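Alginate biosynthesis protein AlgX (Pseudomonas aeruginosa, PDB 4KNC) takes part in O-acetylating the exopolysaccharide alginate in the periplasm and protects the polymer from degradation on its way through. Local coordinates at residues 45-49 / 50-54; 92-95 / 96-99. All blocks are in the same frame, centred on the assembly; numbering follows the deposited sequence.

Both contacts are local turns in the SGNH hydrolase-like domain of AlgX, their centres about 10 Å apart, and contact 1 comes first along the chain. They meet through the strand end of contact 1: Phe47 CD1 lies 3.5 Å from Leu97 CD2, and Trp45 CE2 lies 3.7 Å from Lys96 CG, so the two aromatic residues of 45-49 pack on the turn of 92-99. Arg89, in the helix that leads into contact 2, also forms a salt bridge with Asp52 of contact 1. The side chain of Arg48 is about 8 Å from that of the inferred active-site residue Asp148, and that of Asn93 about 10 Å.

Contact 1: 45-49 / 50-54; sequences WLFRT and TYDLR
Asp52 turns its carboxylate back onto Arg48 and takes bonds from both the backbone and the side chain of that one residue. Arg48 N reaches Asp52 OD2 at 2.8 Å in an almost straight bond (178°), coming from above the carboxylate plane. The guanidinium grips side-on: Arg48 NH2 meets Asp52 OD1 on its syn side at 2.9 Å, and Arg48 NE reaches the same oxygen at 3.2 Å from above the plane. The bend in the arginine chain (chi3 -71°) folds the group back over the turn. OD2 has a further partner in Arg89, and Arg48 NH1 is taken up by the carbonyl of Phe34. Here strand 46-48, paired antiparallel with strand 38-40 in the SGNH hydrolase-like domain, runs out into a turn with helical backbone angles, and Asp52 N closes it on Arg48 O at 2.8 Å. Leu53 N is shared by Arg48 O and Thr49 O, with a weak bond to each. Tyr51 lays its ring nearly parallel to the guanidinium, the planes 10° apart, with Arg48 NH1 over one face and Tyr51 CB 3.4 Å from Arg48 CZ. Hydroxyl partners lie outside the turn: His37 N for Thr49, Thr36 O for Thr50 and Gly33 O for Tyr51.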
loop_
_atom_site.group_PDB
_atom_site.type_symbol
_atom_site.label_atom_id
_atom_site.label_comp_id
_atom_site.label_asym_id
_atom_site.label_seq_id
_atom_site.Cartn_x
_atom_site.Cartn_y
_atom_site.Cartn_z
ATOM N N TRP A 45 -21.548 3.089 17.481
ATOM C CA TRP A 45 -20.259 3.611 17.025
ATOM C C TRP A 45 -19.164 3.346 18.065
ATOM O O TRP A 45 -19.341 3.594 19.259
ATOM C CB TRP A 45 -20.353 5.100 16.653
ATOM C CG TRP A 45 -20.946 5.290 15.286
ATOM C CD1 TRP A 45 -22.273 5.276 14.956
ATOM C CD2 TRP A 45 -20.231 5.464 14.056
ATOM N NE1 TRP A 45 -22.425 5.451 13.602
ATOM C CE2 TRP A 45 -21.186 5.569 13.027
ATOM C CE3 TRP A 45 -18.874 5.557 13.728
ATOM C CZ2 TRP A 45 -20.830 5.752 11.688
ATOM C CZ3 TRP A 45 -18.520 5.746 12.399
ATOM C CH2 TRP A 45 -19.495 5.845 11.398
ATOM N N LEU A 46 -18.054 2.788 17.600
ATOM C CA LEU A 46 -16.845 2.696 18.401
ATOM C C LEU A 46 -15.735 3.472 17.683
ATOM O O LEU A 46 -15.713 3.532 16.451
ATOM C CB LEU A 46 -16.410 1.233 18.572
ATOM C CG LEU A 46 -17.332 0.220 19.258
ATOM C CD1 LEU A 46 -16.584 -1.112 19.457
ATOM C CD2 LEU A 46 -17.868 0.740 20.597
ATOM N N PHE A 47 -14.822 4.070 18.442
ATOM C CA PHE A 47 -13.648 4.682 17.833
ATOM C C PHE A 47 -12.402 4.168 18.531
ATOM O O PHE A 47 -12.445 3.840 19.711
ATOM C CB PHE A 47 -13.697 6.199 17.968
ATOM C CG PHE A 47 -14.721 6.861 17.086
ATOM C CD1 PHE A 47 -16.070 6.806 17.405
ATOM C CD2 PHE A 47 -14.328 7.552 15.935
ATOM C CE1 PHE A 47 -17.014 7.436 16.591
ATOM C CE2 PHE A 47 -15.263 8.178 15.124
ATOM C CZ PHE A 47 -16.611 8.115 15.454
ATOM N N ARG A 48 -11.297 4.101 17.798
ATOM C CA ARG A 48 -9.992 3.821 18.382
ATOM C C ARG A 48 -9.292 5.141 18.655
ATOM O O ARG A 48 -9.209 5.973 17.776
ATOM C CB ARG A 48 -9.154 2.998 17.410
ATOM C CG ARG A 48 -9.863 1.741 16.916
ATOM C CD ARG A 48 -9.092 1.152 15.763
ATOM N NE ARG A 48 -9.214 1.980 14.566
ATOM C CZ ARG A 48 -8.616 1.713 13.409
ATOM N NH1 ARG A 48 -7.832 0.654 13.299
ATOM N NH2 ARG A 48 -8.797 2.509 12.360
ATOM N N THR A 49 -8.772 5.327 19.862
ATOM C CA THR A 49 -8.173 6.602 20.232
ATOM C C THR A 49 -6.898 6.899 19.433
ATOM O O THR A 49 -6.696 8.023 18.971
ATOM C CB THR A 49 -7.846 6.630 21.733
ATOM O OG1 THR A 49 -7.087 5.464 22.067
ATOM C CG2 THR A 49 -9.128 6.628 22.568
ATOM N N THR A 50 -6.045 5.893 19.258
ATOM C CA THR A 50 -4.739 6.122 18.644
ATOM C C THR A 50 -4.814 6.113 17.118
ATOM O O THR A 50 -4.007 6.740 16.458
ATOM C CB THR A 50 -3.674 5.098 19.105
ATOM O OG1 THR A 50 -3.955 3.816 18.538
ATOM C CG2 THR A 50 -3.650 4.978 20.637
ATOM N N TYR A 51 -5.776 5.392 16.556
ATOM C CA TYR A 51 -5.902 5.341 15.107
ATOM C C TYR A 51 -6.873 6.391 14.594
ATOM O O TYR A 51 -6.597 7.049 13.601
ATOM C CB TYR A 51 -6.381 3.965 14.644
ATOM C CG TYR A 51 -5.368 2.864 14.809
ATOM C CD1 TYR A 51 -5.150 2.265 16.053
ATOM C CD2 TYR A 51 -4.620 2.423 13.724
ATOM C CE1 TYR A 51 -4.220 1.244 16.197
ATOM C CE2 TYR A 51 -3.684 1.418 13.855
ATOM C CZ TYR A 51 -3.488 0.824 15.091
ATOM O OH TYR A 51 -2.557 -0.188 15.211
ATOM N N ASP A 52 -8.021 6.523 15.255
ATOM C CA ASP A 52 -9.124 7.314 14.708
ATOM C C ASP A 52 -9.119 8.733 15.217
ATOM O O ASP A 52 -9.565 9.651 14.520
ATOM C CB ASP A 52 -10.478 6.689 15.044
ATOM C CG ASP A 52 -10.618 5.285 14.513
ATOM O OD1 ASP A 52 -9.918 4.913 13.536
ATOM O OD2 ASP A 52 -11.456 4.561 15.069
ATOM N N LEU A 53 -8.630 8.908 16.437
ATOM C CA LEU A 53 -8.694 10.210 17.098
ATOM C C LEU A 53 -7.318 10.832 17.207
ATOM O O LEU A 53 -7.077 11.700 18.055
ATOM C CB LEU A 53 -9.320 10.081 18.488
ATOM C CG LEU A 53 -10.751 9.536 18.507
ATOM C CD1 LEU A 53 -11.300 9.461 19.926
ATOM C CD2 LEU A 53 -11.649 10.399 17.622
ATOM N N ARG A 54 -6.412 10.390 16.345
ATOM C CA ARG A 54 -5.049 10.888 16.388
ATOM C C ARG A 54 -5.009 12.304 15.839
ATOM O O ARG A 54 -5.894 12.701 15.067
ATOM C CB ARG A 54 -4.123 9.984 15.579
ATOM C CG ARG A 54 -4.323 10.057 14.063
ATOM C CD ARG A 54 -3.036 9.650 13.370
ATOM N NE ARG A 54 -2.894 8.211 13.244
ATOM C CZ ARG A 54 -1.748 7.544 13.347
ATOM N NH1 ARG A 54 -0.603 8.170 13.596
ATOM N NH2 ARG A 54 -1.761 6.232 13.198
#

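Contact 2: 92-95 / 96-99; sequences VNRE and KLSP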
loop_
_atom_site.group_PDB
_atom_site.type_symbol
_atom_site.label_atom_id
_atom_site.label_comp_id
_atom_site.label_asym_id
_atom_site.label_seq_id
_atom_site.Cartn_x
_atom_site.Cartn_y
_atom_site.Cartn_z
ATOM N N VAL A 92 -13.646 12.361 9.682
ATOM C CA VAL A 92 -14.843 12.350 8.844
ATOM C C VAL A 92 -16.118 12.236 9.674
ATOM O O VAL A 92 -17.095 12.975 9.474
ATOM C CB VAL A 92 -14.798 11.224 7.798
ATOM C CG1 VAL A 92 -16.100 11.172 7.034
ATOM C CG2 VAL A 92 -13.632 11.432 6.831
ATOM N N ASN A 93 -16.104 11.302 10.616
ATOM C CA ASN A 93 -17.286 11.011 11.407
ATOM C C ASN A 93 -17.193 11.535 12.838
ATOM O O ASN A 93 -17.770 10.949 13.759
ATOM C CB ASN A 93 -17.584 9.515 11.385
ATOM C CG ASN A 93 -18.175 9.062 10.058
ATOM O OD1 ASN A 93 -17.577 8.249 9.337
ATOM N ND2 ASN A 93 -19.365 9.581 9.730
ATOM N N ARG A 94 -16.451 12.631 13.008
ATOM C CA ARG A 94 -16.468 13.408 14.249
ATOM C C ARG A 94 -17.836 13.439 14.955
ATOM O O ARG A 94 -17.922 13.165 16.149
ATOM C CB ARG A 94 -16.016 14.845 13.977
ATOM C CG ARG A 94 -15.911 15.703 15.231
ATOM C CD ARG A 94 -15.725 17.173 14.899
ATOM N NE ARG A 94 -15.300 17.928 16.072
ATOM C CZ ARG A 94 -15.181 19.250 16.104
ATOM N NH1 ARG A 94 -15.462 19.962 15.023
ATOM N NH2 ARG A 94 -14.784 19.857 17.213
ATOM N N GLU A 95 -18.898 13.756 14.217
ATOM C CA GLU A 95 -20.212 13.984 14.838
ATOM C C GLU A 95 -20.840 12.757 15.499
ATOM O O GLU A 95 -21.805 12.888 16.251
ATOM C CB GLU A 95 -21.204 14.628 13.854
ATOM C CG GLU A 95 -20.813 16.054 13.399
ATOM C CD GLU A 95 -20.458 16.996 14.559
ATOM O OE1 GLU A 95 -21.140 16.967 15.599
ATOM O OE2 GLU A 95 -19.491 17.779 14.436
ATOM N N LYS A 96 -20.303 11.571 15.228
ATOM C CA LYS A 96 -20.818 10.354 15.863
ATOM C C LYS A 96 -20.260 10.166 17.279
ATOM O O LYS A 96 -20.707 9.292 18.027
ATOM C CB LYS A 96 -20.510 9.135 14.998
ATOM C CG LYS A 96 -21.025 9.254 13.558
ATOM C CD LYS A 96 -22.542 9.214 13.497
ATOM C CE LYS A 96 -23.023 9.111 12.053
ATOM N NZ LYS A 96 -24.507 9.019 11.956
ATOM N N LEU A 97 -19.283 10.992 17.641
ATOM C CA LEU A 97 -18.688 10.964 18.976
ATOM C C LEU A 97 -19.675 11.368 20.073
ATOM O O LEU A 97 -20.628 12.104 19.825
ATOM C CB LEU A 97 -17.472 11.896 19.020
ATOM C CG LEU A 97 -16.306 11.383 18.171
ATOM C CD1 LEU A 97 -15.186 12.377 18.153
ATOM C CD2 LEU A 97 -15.824 10.022 18.704
ATOM N N SER A 98 -19.433 10.887 21.289
ATOM C CA SER A 98 -20.163 11.368 22.450
ATOM C C SER A 98 -19.715 12.802 22.722
ATOM O O SER A 98 -18.632 13.222 22.277
ATOM C CB SER A 98 -19.878 10.474 23.661
ATOM O OG SER A 98 -18.667 10.855 24.277
ATOM N N PRO A 99 -20.552 13.578 23.428
ATOM C CA PRO A 99 -20.189 14.982 23.635
ATOM C C PRO A 99 -18.884 15.119 24.412
ATOM O O PRO A 99 -18.065 15.983 24.098
ATOM C CB PRO A 99 -21.380 15.540 24.419
ATOM C CG PRO A 99 -22.529 14.656 24.022
ATOM C CD PRO A 99 -21.915 13.283 23.908
#
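Asn93 O takes the backbone N-H of Lys96 at 3.0 Å, and one residue further on Arg94 O takes that of Leu97, also at 3.0 Å. Both bonds are close to straight at nitrogen (161° and 162°), yet each donor sits well above the plane of the carbonyl it meets. Each links residues three apart, so the chain winds more tightly here than in an alpha-helix.

The side chains follow the same spacing. Lys96 lies alongside Asn93, pointing the same way, and its CG comes 4.1 Å from Asn93 CB. With CG anti to its own carbonyl carbon (chi1 -55°), Lys96 keeps the start of its chain beside Asn93 O, while its amino end leads away from the turn. Its methylenes also pack on Trp45 and Phe47. Leu97 closes over the other carbonyl: its branch carbon CG is 3.1 Å from Arg94 O, a tight approach, and CD1 stands 3.5 Å from the same oxygen. Beyond the turn Leu97 is buried against Phe47 and Lys102.

The polar ends find partners outside the turn. Asn93 is buried and uses both ends of its amide, ND2 giving to Glu137 OE2 and OD1 accepting from Tyr144 N, which fixes how the amide is turned. Arg94 extends to a salt bridge with Asp136. Glu95 OE1 makes a salt bridge with Lys102, while its OE2 lies close to the like-charged Asp136; the lysine on Glu95 and Arg94 on Asp136 probably offset that repulsion.

Ser98 N-caps the following helix, its OG bonding to Glu101 N. The i to i+3 bonds make a short 3-10 turn at Glu95 and Lys96, which carries the chain from helix 89-93 to the N-cap of helix 99-104 in the SGNH hydrolase-like domain.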